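Local coordinates for proteolytically activated form of PPO4 Tyrosinase (Agaricus bisporus var. bisporus H97, PDB 4OUA), which oxidises phenols at a dicopper centre, hydroxylating monophenols to o-diphenols and converting these to reactive o-quinones in the first step of melanin synthesis, at residues E25-L30 with A120-D125; Q51-H56 with F271-P276; Y130-F135 with H282-R287; A227-F232 with V299-G304. All coordinates share one frame; numbering follows the deposited sequence.

Interaction 1 (E25-L30 with A120-D125)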
loop_
_atom_site.group_PDB
_atom_site.type_symbol
_atom_site.label_atom_id
_atom_site.label_comp_id
_atom_site.label_asym_id
_atom_site.label_seq_id
_atom_site.Cartn_x
_atom_site.Cartn_y
_atom_site.Cartn_z
ATOM N N GLU A 25 14.149 13.933 -8.823
ATOM C CA GLU A 25 15.476 13.528 -8.362
ATOM C C GLU A 25 15.541 13.334 -6.846
ATOM O O GLU A 25 15.957 12.279 -6.369
ATOM C CB GLU A 25 16.522 14.556 -8.797
ATOM N N LYS A 26 15.130 14.351 -6.096
ATOM C CA LYS A 26 15.165 14.288 -4.638
ATOM C C LYS A 26 14.308 13.150 -4.091
ATOM O O LYS A 26 14.795 12.307 -3.336
ATOM C CB LYS A 26 14.704 15.617 -4.033
ATOM C CG LYS A 26 15.836 16.542 -3.612
ATOM C CD LYS A 26 16.644 17.017 -4.807
ATOM C CE LYS A 26 17.841 17.845 -4.362
ATOM N NZ LYS A 26 17.438 18.996 -3.507
ATOM N N PHE A 27 13.035 13.134 -4.475
ATOM C CA PHE A 27 12.090 12.132 -3.990
ATOM C C PHE A 27 12.516 10.709 -4.341
ATOM O O PHE A 27 12.442 9.807 -3.506
ATOM C CB PHE A 27 10.691 12.400 -4.552
ATOM C CG PHE A 27 9.951 13.501 -3.849
ATOM C CD1 PHE A 27 10.220 13.797 -2.522
ATOM C CD2 PHE A 27 8.983 14.237 -4.512
ATOM C CE1 PHE A 27 9.536 14.809 -1.870
ATOM C CE2 PHE A 27 8.299 15.249 -3.867
ATOM C CZ PHE A 27 8.576 15.536 -2.543
ATOM N N PHE A 28 12.958 10.512 -5.578
ATOM C CA PHE A 28 13.336 9.184 -6.046
ATOM C C PHE A 28 14.595 8.690 -5.345
ATOM O O PHE A 28 14.668 7.533 -4.934
ATOM C CB PHE A 28 13.538 9.185 -7.561
ATOM C CG PHE A 28 13.768 7.819 -8.142
ATOM C CD1 PHE A 28 12.751 6.880 -8.157
ATOM C CD2 PHE A 28 14.996 7.478 -8.681
ATOM C CE1 PHE A 28 12.957 5.621 -8.691
ATOM C CE2 PHE A 28 15.209 6.222 -9.218
ATOM C CZ PHE A 28 14.188 5.291 -9.223
ATOM N N THR A 29 15.583 9.571 -5.211
ATOM C CA THR A 29 16.822 9.240 -4.516
ATOM C C THR A 29 16.563 8.879 -3.058
ATOM O O THR A 29 17.106 7.900 -2.546
ATOM C CB THR A 29 17.827 10.404 -4.561
ATOM O OG1 THR A 29 18.312 10.572 -5.900
ATOM C CG2 THR A 29 19.000 10.127 -3.636
ATOM N N LEU A 30 15.733 9.677 -2.393
ATOM C CA LEU A 30 15.422 9.451 -0.987
ATOM C C LEU A 30 14.653 8.152 -0.796
ATOM O O LEU A 30 14.825 7.460 0.207
ATOM C CB LEU A 30 14.621 10.624 -0.415
ATOM C CG LEU A 30 15.400 11.912 -0.142
ATOM C CD1 LEU A 30 14.489 12.979 0.449
ATOM C CD2 LEU A 30 16.579 11.637 0.781
ATOM N N ALA A 120 16.732 17.832 3.233
ATOM C CA ALA A 120 15.984 17.744 4.479
ATOM C C ALA A 120 14.514 18.071 4.241
ATOM O O ALA A 120 13.628 17.454 4.832
ATOM C CB ALA A 120 16.575 18.675 5.520
ATOM N N GLN A 121 14.261 19.041 3.368
ATOM C CA GLN A 121 12.899 19.445 3.041
ATOM C C GLN A 121 12.207 18.394 2.180
ATOM O O GLN A 121 11.013 18.141 2.334
ATOM C CB GLN A 121 12.893 20.795 2.323
ATOM C CG GLN A 121 11.505 21.304 1.979
ATOM C CD GLN A 121 10.662 21.567 3.212
ATOM O OE1 GLN A 121 10.890 22.534 3.938
ATOM N NE2 GLN A 121 9.684 20.702 3.456
ATOM N N ALA A 122 12.966 17.788 1.273
ATOM C CA ALA A 122 12.437 16.748 0.399
ATOM C C ALA A 122 11.975 15.545 1.213
ATOM O O ALA A 122 10.951 14.934 0.910
ATOM C CB ALA A 122 13.482 16.330 -0.626
ATOM N N ALA A 123 12.739 15.210 2.247
ATOM C CA ALA A 123 12.378 14.119 3.143
ATOM C C ALA A 123 11.103 14.464 3.898
ATOM O O ALA A 123 10.262 13.601 4.151
ATOM C CB ALA A 123 13.513 13.826 4.112
ATOM N N GLU A 124 10.967 15.739 4.250
ATOM C CA GLU A 124 9.782 16.230 4.942
ATOM C C GLU A 124 8.541 16.132 4.060
ATOM O O GLU A 124 7.440 15.882 4.550
ATOM C CB GLU A 124 9.991 17.675 5.392
ATOM C CG GLU A 124 11.020 17.836 6.496
ATOM C CD GLU A 124 10.539 17.279 7.821
ATOM O OE1 GLU A 124 9.313 17.296 8.063
ATOM O OE2 GLU A 124 11.387 16.822 8.619
ATOM N N ASP A 125 8.725 16.329 2.758
ATOM C CA ASP A 125 7.618 16.277 1.809
ATOM C C ASP A 125 7.404 14.867 1.270
ATOM O O ASP A 125 6.417 14.603 0.584
ATOM C CB ASP A 125 7.859 17.237 0.641
ATOM C CG ASP A 125 8.000 18.677 1.087
ATOM O OD1 ASP A 125 7.525 19.009 2.194
ATOM O OD2 ASP A 125 8.582 19.480 0.326
#
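A steep helix-helix crossing brings Lys26, Phe27 and Leu30 of helix 25-39 against Ala122, Ala123 and Asp125 of helix 116-125. The two short axes approach to 9.4 Å at an angle of 75°, so contact is concentrated near one point rather than spread along a seam. Ala122 occupies that point. Its methyl CB rests between two side chains one helical turn apart, 3.7 Å from Lys26 CB and also 3.7 Å from Leu30 CD1; alanine suits this spot because its methyl is short enough to sit against both side chains. Leu30, with its outer torsion extended (chi2 -179°), pushes CD1 onward along the partner helix until it lies 3.9 Å from Ala123 CB. Phe27 comes in at the flank and presents the rim of its ring: CE1 points at Ala122 O, nearly in the ring plane, while CZ meets Asp125 CB at 3.7 Å. Here the aspartate contributes its methylene to an apolar contact, its carboxylate plane turned 70° from the ring. Lys26 likewise touches with its aliphatic stem, CB and CG, whereas its amino end is engaged in a cation-pi contact with Trp119, a residue that also touches Leu30. Apolar contacts therefore carry the interface, with the polar ends of Lys26 and Asp125 kept at its margin. The whole is a steep helix-helix packing contact of an alpha-helical fold, joining helix 25-39 to helix 116-125 of the tyrosinase central domain.

Interaction 2 (Q51-H56 with F271-P276). With NA (sodium ion), chain E; CU1 (copper (I) ion), chain C.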
loop_
_atom_site.group_PDB
_atom_site.type_symbol
_atom_site.label_atom_id
_atom_site.label_comp_id
_atom_site.label_asym_id
_atom_site.label_seq_id
_atom_site.Cartn_x
_atom_site.Cartn_y
_atom_site.Cartn_z
ATOM N N GLN A 51 9.288 -6.444 9.443
ATOM C CA GLN A 51 8.242 -6.381 10.457
ATOM C C GLN A 51 7.053 -5.556 9.980
ATOM O O GLN A 51 5.911 -5.834 10.344
ATOM C CB GLN A 51 8.793 -5.806 11.764
ATOM C CG GLN A 51 9.661 -6.779 12.546
ATOM C CD GLN A 51 8.893 -8.006 13.000
ATOM O OE1 GLN A 51 7.843 -7.896 13.634
ATOM N NE2 GLN A 51 9.408 -9.184 12.669
ATOM N N LEU A 52 7.328 -4.543 9.165
ATOM C CA LEU A 52 6.274 -3.701 8.612
ATOM C C LEU A 52 5.401 -4.487 7.637
ATOM O O LEU A 52 4.173 -4.422 7.700
ATOM C CB LEU A 52 6.873 -2.476 7.919
ATOM C CG LEU A 52 7.497 -1.420 8.837
ATOM C CD1 LEU A 52 8.138 -0.305 8.023
ATOM C CD2 LEU A 52 6.458 -0.856 9.797
ATOM N N SER A 53 6.039 -5.229 6.737
ATOM C CA SER A 53 5.315 -6.076 5.798
ATOM C C SER A 53 4.771 -7.308 6.507
ATOM O O SER A 53 3.761 -7.880 6.098
ATOM C CB SER A 53 6.218 -6.493 4.637
ATOM O OG SER A 53 6.626 -5.366 3.882
ATOM N N GLY A 54 5.452 -7.709 7.575
ATOM C CA GLY A 54 5.046 -8.862 8.355
ATOM C C GLY A 54 3.707 -8.657 9.034
ATOM O O GLY A 54 3.037 -9.618 9.397
ATOM N N ILE A 55 3.312 -7.400 9.205
ATOM C CA ILE A 55 2.030 -7.087 9.826
ATOM C C ILE A 55 0.868 -7.654 9.016
ATOM O O ILE A 55 -0.084 -8.193 9.577
ATOM C CB ILE A 55 1.834 -5.569 9.984
ATOM C CG1 ILE A 55 2.911 -4.983 10.898
ATOM C CG2 ILE A 55 0.446 -5.267 10.529
ATOM C CD1 ILE A 55 2.847 -3.479 11.024
ATOM N N HIS A 56 0.962 -7.531 7.696
ATOM C CA HIS A 56 -0.091 -7.982 6.792
ATOM C C HIS A 56 -0.418 -9.461 6.994
ATOM O O HIS A 56 -1.536 -9.810 7.372
ATOM C CB HIS A 56 0.319 -7.725 5.339
ATOM C CG HIS A 56 -0.817 -7.794 4.365
ATOM N ND1 HIS A 56 -1.078 -8.913 3.604
ATOM C CD2 HIS A 56 -1.755 -6.878 4.023
ATOM C CE1 HIS A 56 -2.130 -8.686 2.837
ATOM N NE2 HIS A 56 -2.559 -7.459 3.071
ATOM N N PHE A 271 2.143 -13.460 2.095
ATOM C CA PHE A 271 3.465 -13.054 1.626
ATOM C C PHE A 271 3.426 -11.799 0.755
ATOM O O PHE A 271 4.468 -11.254 0.398
ATOM C CB PHE A 271 4.122 -14.195 0.843
ATOM C CG PHE A 271 4.273 -15.469 1.629
ATOM C CD1 PHE A 271 5.346 -15.647 2.486
ATOM C CD2 PHE A 271 3.350 -16.493 1.500
ATOM C CE1 PHE A 271 5.491 -16.820 3.205
ATOM C CE2 PHE A 271 3.490 -17.667 2.216
ATOM C CZ PHE A 271 4.561 -17.830 3.071
ATOM N N ALA A 272 2.224 -11.344 0.420
ATOM C CA ALA A 272 2.049 -10.251 -0.533
ATOM C C ALA A 272 2.714 -8.952 -0.081
ATOM O O ALA A 272 3.237 -8.197 -0.902
ATOM C CB ALA A 272 0.567 -10.015 -0.789
ATOM N N ALA A 273 2.692 -8.696 1.222
ATOM C CA ALA A 273 3.225 -7.451 1.765
ATOM C C ALA A 273 4.737 -7.336 1.578
ATOM O O ALA A 273 5.275 -6.232 1.484
ATOM C CB ALA A 273 2.869 -7.331 3.237
ATOM N N PHE A 274 5.416 -8.477 1.517
ATOM C CA PHE A 274 6.872 -8.494 1.416
ATOM C C PHE A 274 7.374 -7.975 0.069
ATOM O O PHE A 274 8.527 -7.561 -0.050
ATOM C CB PHE A 274 7.404 -9.908 1.662
ATOM C CG PHE A 274 7.213 -10.386 3.074
ATOM C CD1 PHE A 274 8.066 -9.963 4.082
ATOM C CD2 PHE A 274 6.184 -11.256 3.395
ATOM C CE1 PHE A 274 7.895 -10.397 5.384
ATOM C CE2 PHE A 274 6.008 -11.694 4.695
ATOM C CZ PHE A 274 6.866 -11.265 5.690
ATOM N N ASP A 275 6.514 -7.997 -0.943
ATOM C CA ASP A 275 6.868 -7.444 -2.245
ATOM C C ASP A 275 6.728 -5.924 -2.212
ATOM O O ASP A 275 5.644 -5.405 -1.953
ATOM C CB ASP A 275 5.992 -8.045 -3.348
ATOM C CG ASP A 275 6.528 -7.768 -4.744
ATOM O OD1 ASP A 275 7.034 -6.653 -4.991
ATOM O OD2 ASP A 275 6.443 -8.673 -5.602
ATOM N N PRO A 276 7.833 -5.209 -2.475
ATOM C CA PRO A 276 7.895 -3.742 -2.424
ATOM C C PRO A 276 6.799 -3.043 -3.233
ATOM O O PRO A 276 6.409 -1.926 -2.895
ATOM C CB PRO A 276 9.275 -3.435 -3.012
ATOM C CG PRO A 276 10.084 -4.644 -2.698
ATOM C CD PRO A 276 9.138 -5.803 -2.815
HETATM NA NA NA E . 2.170 -10.808 10.829
HETATM CU CU CU1 C . -4.453 -6.658 2.968
HETATM O O HOH W 1 -4.293 -7.404 0.677
HETATM O O HOH W 2 2.740 -9.074 12.356
HETATM O O HOH W 3 0.438 -10.953 12.150
#
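Ser53 of helix 49-54, a few residues before the copper ligand His56, meets Ala273 in the buried surroundings of the type 3 dicopper site of tyrosinase. Its OG donates a hydrogen bond to Ala273 O over 2.9 Å, arriving from well above the carbonyl plane, 63° out of it, instead of along a lone pair. With OG turned beside its own backbone N (chi1 -64°), the small serine side chain reaches the carbonyl while its CB remains 4.0 Å from Phe274 CD1. Gly54 follows, and its CA, itself the contact surface in a residue without a side chain, lies 4.0 Å from CZ of the same phenylalanine. The carbonyl of Gly54 faces elsewhere: its O binds a sodium ion at 2.0 Å, in a site completed by Gly57 O, Pro59 O and two waters. One turn on from Ser53, His56 comes back toward the partner segment. Its CB packs on Ala273 CB, so the small Ala273 lies between Ser53 and His56. Tyr93 of helix 86-109 touches Ala273 as well. The His56 ring is carried on toward the metal by CG anti to the backbone N (chi1 -164°), and ND1 is hydrogen-bonded to Ala269 O, which helps to fix the rotation of the ring. Its other nitrogen is thereby directed at the metal that His81 and His90 also bind: His56 NE2 lies 2.1 Å from the copper ion, which also takes a water at 2.4 Å.

Interaction 3 (Y130-F135 with H282-R287). With CU1 (copper (I) ion), chain D.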
loop_
_atom_site.group_PDB
_atom_site.type_symbol
_atom_site.label_atom_id
_atom_site.label_comp_id
_atom_site.label_asym_id
_atom_site.label_seq_id
_atom_site.Cartn_x
_atom_site.Cartn_y
_atom_site.Cartn_z
ATOM N N TYR A 130 1.749 6.445 -5.534
ATOM C CA TYR A 130 0.718 5.465 -5.856
ATOM C C TYR A 130 0.838 4.978 -7.293
ATOM O O TYR A 130 1.282 5.710 -8.178
ATOM C CB TYR A 130 -0.679 6.045 -5.611
ATOM C CG TYR A 130 -1.035 7.229 -6.485
ATOM C CD1 TYR A 130 -1.534 7.045 -7.767
ATOM C CD2 TYR A 130 -0.885 8.529 -6.022
ATOM C CE1 TYR A 130 -1.862 8.121 -8.566
ATOM C CE2 TYR A 130 -1.213 9.613 -6.815
ATOM C CZ TYR A 130 -1.700 9.402 -8.086
ATOM O OH TYR A 130 -2.029 10.476 -8.881
ATOM N N TRP A 131 0.433 3.732 -7.506
ATOM C CA TRP A 131 0.482 3.095 -8.815
ATOM C C TRP A 131 -0.898 3.133 -9.470
ATOM O O TRP A 131 -1.753 2.293 -9.187
ATOM C CB TRP A 131 0.983 1.656 -8.667
ATOM C CG TRP A 131 1.039 0.861 -9.932
ATOM C CD1 TRP A 131 1.060 1.339 -11.210
ATOM C CD2 TRP A 131 1.079 -0.566 -10.036
ATOM N NE1 TRP A 131 1.112 0.295 -12.104
ATOM C CE2 TRP A 131 1.122 -0.885 -11.407
ATOM C CE3 TRP A 131 1.079 -1.606 -9.101
ATOM C CZ2 TRP A 131 1.168 -2.198 -11.864
ATOM C CZ3 TRP A 131 1.123 -2.908 -9.558
ATOM C CH2 TRP A 131 1.168 -3.192 -10.927
ATOM N N ASP A 132 -1.112 4.115 -10.341
ATOM C CA ASP A 132 -2.406 4.300 -10.992
ATOM C C ASP A 132 -2.703 3.166 -11.975
ATOM O O ASP A 132 -2.582 3.332 -13.191
ATOM C CB ASP A 132 -2.445 5.650 -11.711
ATOM C CG ASP A 132 -3.859 6.147 -11.947
ATOM O OD1 ASP A 132 -4.794 5.317 -11.984
ATOM O OD2 ASP A 132 -4.032 7.375 -12.095
ATOM N N THR A 133 -3.102 2.019 -11.437
ATOM C CA THR A 133 -3.320 0.820 -12.240
ATOM C C THR A 133 -4.496 0.966 -13.203
ATOM O O THR A 133 -4.541 0.308 -14.244
ATOM C CB THR A 133 -3.561 -0.406 -11.342
ATOM O OG1 THR A 133 -4.775 -0.229 -10.602
ATOM C CG2 THR A 133 -2.406 -0.587 -10.369
ATOM N N GLY A 134 -5.443 1.832 -12.855
ATOM C CA GLY A 134 -6.631 2.029 -13.664
ATOM C C GLY A 134 -6.396 2.876 -14.902
ATOM O O GLY A 134 -7.178 2.831 -15.851
ATOM N N PHE A 135 -5.317 3.654 -14.894
ATOM C CA PHE A 135 -4.997 4.521 -16.022
ATOM C C PHE A 135 -3.720 4.077 -16.726
ATOM O O PHE A 135 -3.580 4.240 -17.938
ATOM C CB PHE A 135 -4.863 5.974 -15.561
ATOM C CG PHE A 135 -4.495 6.924 -16.662
ATOM C CD1 PHE A 135 -5.473 7.489 -17.462
ATOM C CD2 PHE A 135 -3.171 7.247 -16.903
ATOM C CE1 PHE A 135 -5.136 8.361 -18.481
ATOM C CE2 PHE A 135 -2.828 8.116 -17.920
ATOM C CZ PHE A 135 -3.812 8.674 -18.710
ATOM N N HIS A 282 -1.398 -0.355 -2.761
ATOM C CA HIS A 282 -2.357 0.033 -1.735
ATOM C C HIS A 282 -2.313 1.525 -1.422
ATOM O O HIS A 282 -3.186 2.043 -0.724
ATOM C CB HIS A 282 -2.125 -0.787 -0.469
ATOM C CG HIS A 282 -2.682 -2.173 -0.547
ATOM N ND1 HIS A 282 -3.916 -2.509 -0.033
ATOM C CD2 HIS A 282 -2.184 -3.306 -1.098
ATOM C CE1 HIS A 282 -4.149 -3.790 -0.253
ATOM N NE2 HIS A 282 -3.116 -4.297 -0.903
ATOM N N SER A 283 -1.278 2.250 -1.960
ATOM C CA SER A 283 -1.289 3.704 -1.910
ATOM C C SER A 283 -2.325 4.215 -2.900
ATOM O O SER A 283 -2.990 5.223 -2.662
ATOM C CB SER A 283 0.088 4.283 -2.233
ATOM O OG SER A 283 0.023 5.694 -2.365
ATOM N N ASN A 284 -2.453 3.498 -4.013
ATOM C CA ASN A 284 -3.429 3.826 -5.040
ATOM C C ASN A 284 -4.815 3.325 -4.656
ATOM O O ASN A 284 -5.824 3.943 -4.994
ATOM C CB ASN A 284 -3.004 3.238 -6.386
ATOM C CG ASN A 284 -3.941 3.620 -7.512
ATOM O OD1 ASN A 284 -3.993 4.780 -7.923
ATOM N ND2 ASN A 284 -4.680 2.642 -8.025
ATOM N N VAL A 285 -4.855 2.197 -3.954
ATOM C CA VAL A 285 -6.105 1.678 -3.418
ATOM C C VAL A 285 -6.689 2.685 -2.439
ATOM O O VAL A 285 -7.906 2.856 -2.353
ATOM C CB VAL A 285 -5.911 0.325 -2.713
ATOM C CG1 VAL A 285 -7.158 -0.053 -1.925
ATOM C CG2 VAL A 285 -5.555 -0.753 -3.725
ATOM N N ASP A 286 -5.807 3.358 -1.707
ATOM C CA ASP A 286 -6.225 4.375 -0.756
ATOM C C ASP A 286 -6.691 5.628 -1.486
ATOM O O ASP A 286 -7.573 6.341 -1.009
ATOM C CB ASP A 286 -5.085 4.713 0.204
ATOM C CG ASP A 286 -5.527 5.616 1.335
ATOM O OD1 ASP A 286 -6.005 5.089 2.361
ATOM O OD2 ASP A 286 -5.397 6.850 1.199
ATOM N N ARG A 287 -6.096 5.889 -2.647
ATOM C CA ARG A 287 -6.482 7.038 -3.458
ATOM C C ARG A 287 -7.891 6.850 -4.002
ATOM O O ARG A 287 -8.648 7.809 -4.143
ATOM C CB ARG A 287 -5.497 7.253 -4.608
ATOM C CG ARG A 287 -5.735 8.537 -5.385
ATOM C CD ARG A 287 -4.692 8.736 -6.469
ATOM N NE ARG A 287 -4.916 7.848 -7.604
ATOM C CZ ARG A 287 -5.472 8.228 -8.749
ATOM N NH1 ARG A 287 -5.856 9.486 -8.915
ATOM N NH2 ARG A 287 -5.640 7.354 -9.729
HETATM CU CU CU1 D . -3.772 -6.141 -1.136
HETATM O O HOH W 1 -4.293 -7.404 0.677
#
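Tyr130 and Asn284, with CA atoms 4.5 Å apart, mark where an irregular segment that makes an inverse gamma turn at Asp132 passes helix 277-295. This is a helix of the tyrosinase dicopper core, and its His282 binds copper together with His250 and His254. The Tyr130 ring lies flat beneath Arg287, brought there by a chi1 of 63° that sets CG between the backbone N and the carbonyl carbon. Arg287 CD stands over the ring centre, 3.5 Å from the centroid, in a CH-pi contact, and the guanidinium continues across the rim with its plane only 12° from that of the ring. Arginine suits this place because it offers an apolar CD to the aromatic face and N-H groups to its surroundings. Arg287 NE gives a nearly straight bond (164°) of 3.2 Å to Asn284 OD1, one turn back on the helix, which steadies the flat group. Arg287 NH1 pairs with Asp353, while Asp132 has a second partner in Arg376. Asp132 and Arg287 are buried, and these pairings probably offset their charges; across the contact itself, Asp132 OD2 forms a salt bridge with Arg287 NH2 at 2.9 Å.

Interaction 4 (A227-F232 with V299-G304)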
loop_
_atom_site.group_PDB
_atom_site.type_symbol
_atom_site.label_atom_id
_atom_site.label_comp_id
_atom_site.label_asym_id
_atom_site.label_seq_id
_atom_site.Cartn_x
_atom_site.Cartn_y
_atom_site.Cartn_z
ATOM N N ALA A 227 -23.182 2.923 -3.656
ATOM C CA ALA A 227 -23.911 3.757 -2.707
ATOM C C ALA A 227 -23.749 3.251 -1.276
ATOM O O ALA A 227 -23.494 4.030 -0.359
ATOM C CB ALA A 227 -25.381 3.823 -3.082
ATOM N N ASN A 228 -23.901 1.943 -1.091
ATOM C CA ASN A 228 -23.775 1.346 0.234
ATOM C C ASN A 228 -22.347 0.886 0.511
ATOM O O ASN A 228 -21.602 0.544 -0.408
ATOM C CB ASN A 228 -24.748 0.173 0.391
ATOM C CG ASN A 228 -24.440 -0.974 -0.553
ATOM O OD1 ASN A 228 -24.032 -0.765 -1.695
ATOM N ND2 ASN A 228 -24.633 -2.199 -0.075
ATOM N N TRP A 229 -21.978 0.876 1.787
ATOM C CA TRP A 229 -20.615 0.569 2.203
ATOM C C TRP A 229 -20.285 -0.917 2.091
ATOM O O TRP A 229 -19.144 -1.287 1.814
ATOM C CB TRP A 229 -20.389 1.043 3.641
ATOM C CG TRP A 229 -19.030 0.723 4.182
ATOM C CD1 TRP A 229 -18.686 -0.348 4.953
ATOM C CD2 TRP A 229 -17.830 1.484 3.994
ATOM N NE1 TRP A 229 -17.347 -0.302 5.257
ATOM C CE2 TRP A 229 -16.800 0.812 4.681
ATOM C CE3 TRP A 229 -17.530 2.667 3.315
ATOM C CZ2 TRP A 229 -15.490 1.284 4.704
ATOM C CZ3 TRP A 229 -16.230 3.133 3.339
ATOM C CH2 TRP A 229 -15.225 2.443 4.030
ATOM N N GLU A 230 -21.284 -1.765 2.312
ATOM C CA GLU A 230 -21.070 -3.208 2.294
ATOM C C GLU A 230 -20.591 -3.695 0.932
ATOM O O GLU A 230 -19.662 -4.494 0.845
ATOM C CB GLU A 230 -22.351 -3.944 2.691
ATOM C CG GLU A 230 -22.243 -4.702 4.005
ATOM C CD GLU A 230 -21.204 -5.809 3.956
ATOM O OE1 GLU A 230 -20.886 -6.283 2.843
ATOM O OE2 GLU A 230 -20.706 -6.207 5.031
ATOM N N ALA A 231 -21.226 -3.208 -0.130
ATOM C CA ALA A 231 -20.878 -3.627 -1.482
ATOM C C ALA A 231 -19.577 -2.982 -1.956
ATOM O O ALA A 231 -18.985 -3.415 -2.944
ATOM C CB ALA A 231 -22.010 -3.298 -2.441
ATOM N N PHE A 232 -19.135 -1.950 -1.244
ATOM C CA PHE A 232 -17.935 -1.213 -1.627
ATOM C C PHE A 232 -16.702 -1.631 -0.828
ATOM O O PHE A 232 -15.591 -1.654 -1.357
ATOM C CB PHE A 232 -18.169 0.291 -1.462
ATOM C CG PHE A 232 -16.909 1.111 -1.507
ATOM C CD1 PHE A 232 -16.333 1.457 -2.718
ATOM C CD2 PHE A 232 -16.304 1.539 -0.337
ATOM C CE1 PHE A 232 -15.179 2.212 -2.763
ATOM C CE2 PHE A 232 -15.147 2.294 -0.375
ATOM C CZ PHE A 232 -14.584 2.631 -1.590
ATOM N N VAL A 299 -21.108 8.652 3.467
ATOM C CA VAL A 299 -21.081 7.195 3.528
ATOM C C VAL A 299 -19.753 6.691 4.082
ATOM O O VAL A 299 -18.689 7.021 3.558
ATOM C CB VAL A 299 -21.310 6.563 2.143
ATOM C CG1 VAL A 299 -21.405 5.049 2.265
ATOM C CG2 VAL A 299 -22.563 7.127 1.503
ATOM N N TRP A 300 -19.819 5.889 5.142
ATOM C CA TRP A 300 -18.617 5.323 5.743
ATOM C C TRP A 300 -18.871 3.905 6.257
ATOM O O TRP A 300 -19.785 3.224 5.793
ATOM C CB TRP A 300 -18.111 6.225 6.873
ATOM C CG TRP A 300 -16.635 6.099 7.133
ATOM C CD1 TRP A 300 -16.034 5.796 8.320
ATOM C CD2 TRP A 300 -15.577 6.264 6.179
ATOM N NE1 TRP A 300 -14.669 5.768 8.167
ATOM C CE2 TRP A 300 -14.362 6.051 6.863
ATOM C CE3 TRP A 300 -15.539 6.572 4.815
ATOM C CZ2 TRP A 300 -13.122 6.136 6.228
ATOM C CZ3 TRP A 300 -14.308 6.655 4.187
ATOM C CH2 TRP A 300 -13.116 6.439 4.893
ATOM N N VAL A 301 -18.061 3.469 7.216
ATOM C CA VAL A 301 -18.101 2.095 7.709
ATOM C C VAL A 301 -19.445 1.709 8.320
ATOM O O VAL A 301 -19.997 2.439 9.141
ATOM C CB VAL A 301 -17.007 1.852 8.770
ATOM C CG1 VAL A 301 -17.020 0.397 9.225
ATOM C CG2 VAL A 301 -15.639 2.240 8.224
ATOM N N THR A 302 -19.959 0.553 7.910
ATOM C CA THR A 302 -21.158 -0.016 8.515
ATOM C C THR A 302 -20.805 -1.328 9.209
ATOM O O THR A 302 -19.716 -1.869 9.014
ATOM C CB THR A 302 -22.270 -0.265 7.479
ATOM O OG1 THR A 302 -21.885 -1.329 6.601
ATOM C CG2 THR A 302 -22.534 0.994 6.665
ATOM N N GLN A 303 -21.728 -1.837 10.016
ATOM C CA GLN A 303 -21.480 -3.042 10.799
ATOM C C GLN A 303 -21.390 -4.295 9.929
ATOM O O GLN A 303 -22.064 -4.405 8.905
ATOM C CB GLN A 303 -22.572 -3.214 11.854
ATOM C CG GLN A 303 -22.507 -4.531 12.601
ATOM C CD GLN A 303 -23.475 -4.583 13.762
ATOM O OE1 GLN A 303 -23.798 -3.557 14.359
ATOM N NE2 GLN A 303 -23.946 -5.781 14.087
ATOM N N GLY A 304 -20.549 -5.237 10.349
ATOM C CA GLY A 304 -20.354 -6.480 9.625
ATOM C C GLY A 304 -19.494 -7.459 10.405
ATOM O O GLY A 304 -18.713 -7.054 11.267
#
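Trp229 lays one face of its indole on the backbone of Trp300 and Val301. Val301 CA stands over the five-membered ring, 3.5 Å from its centroid and 10° off the normal, a CH-pi contact, while Trp300 C lies over the same face toward the rim. The far end of the indole reaches the second tryptophan: Trp229 CH2 is 4.2 Å above one face of the Trp300 ring. The two indoles point the same way, and their six-membered rings are inclined at 47° with centroids 5.1 Å apart. Trp229 NE1 is hydrogen-bonded to Val84 O, so a largely apolar, buried group still has its N-H satisfied; Trp300 NE1 does the same with Ser338 O. With CG anti to the backbone N (chi1 178°), the Trp229 indole extends straight out onto the partner segment. Branched side chains fill in around it: Val301 CG2 meets Trp229 CZ2 at 3.7 Å, and Thr302 CG2 comes equally close to Trp229 CB. Farther out, Val299 CG1 touches Ala227 O at 3.5 Å. Beyond the pair, Pro87 touches Trp229, and Trp300 packs on Leu289 of helix 277-295. Together these CH-pi and aromatic contacts join helix 229-233 to the connection between helix 277-295 and strand 304-305, on a flank of the tyrosinase fold away from the copper ions.

In the fold
Interactions 2 and 3 lie closest to the catalytic centre, 18 Å apart between centres, and are linked through the dicopper site: His56 of the first and His282 of the second bind different copper ions, and one water is bound to both metals. They also share a chain path, since 271-276 leads directly into helix 277-295, which carries 282-287 and is followed by 299-304 of interaction 4. Interactions 1 and 4 sit on opposite sides of the chain's centre, about 37 Å apart between centres. Along the sequence interaction 1 closes before 3 and 4 open but crosses 2, and 2, 3 and 4 cross one another, so distant parts of the chain are interwoven around the copper pair.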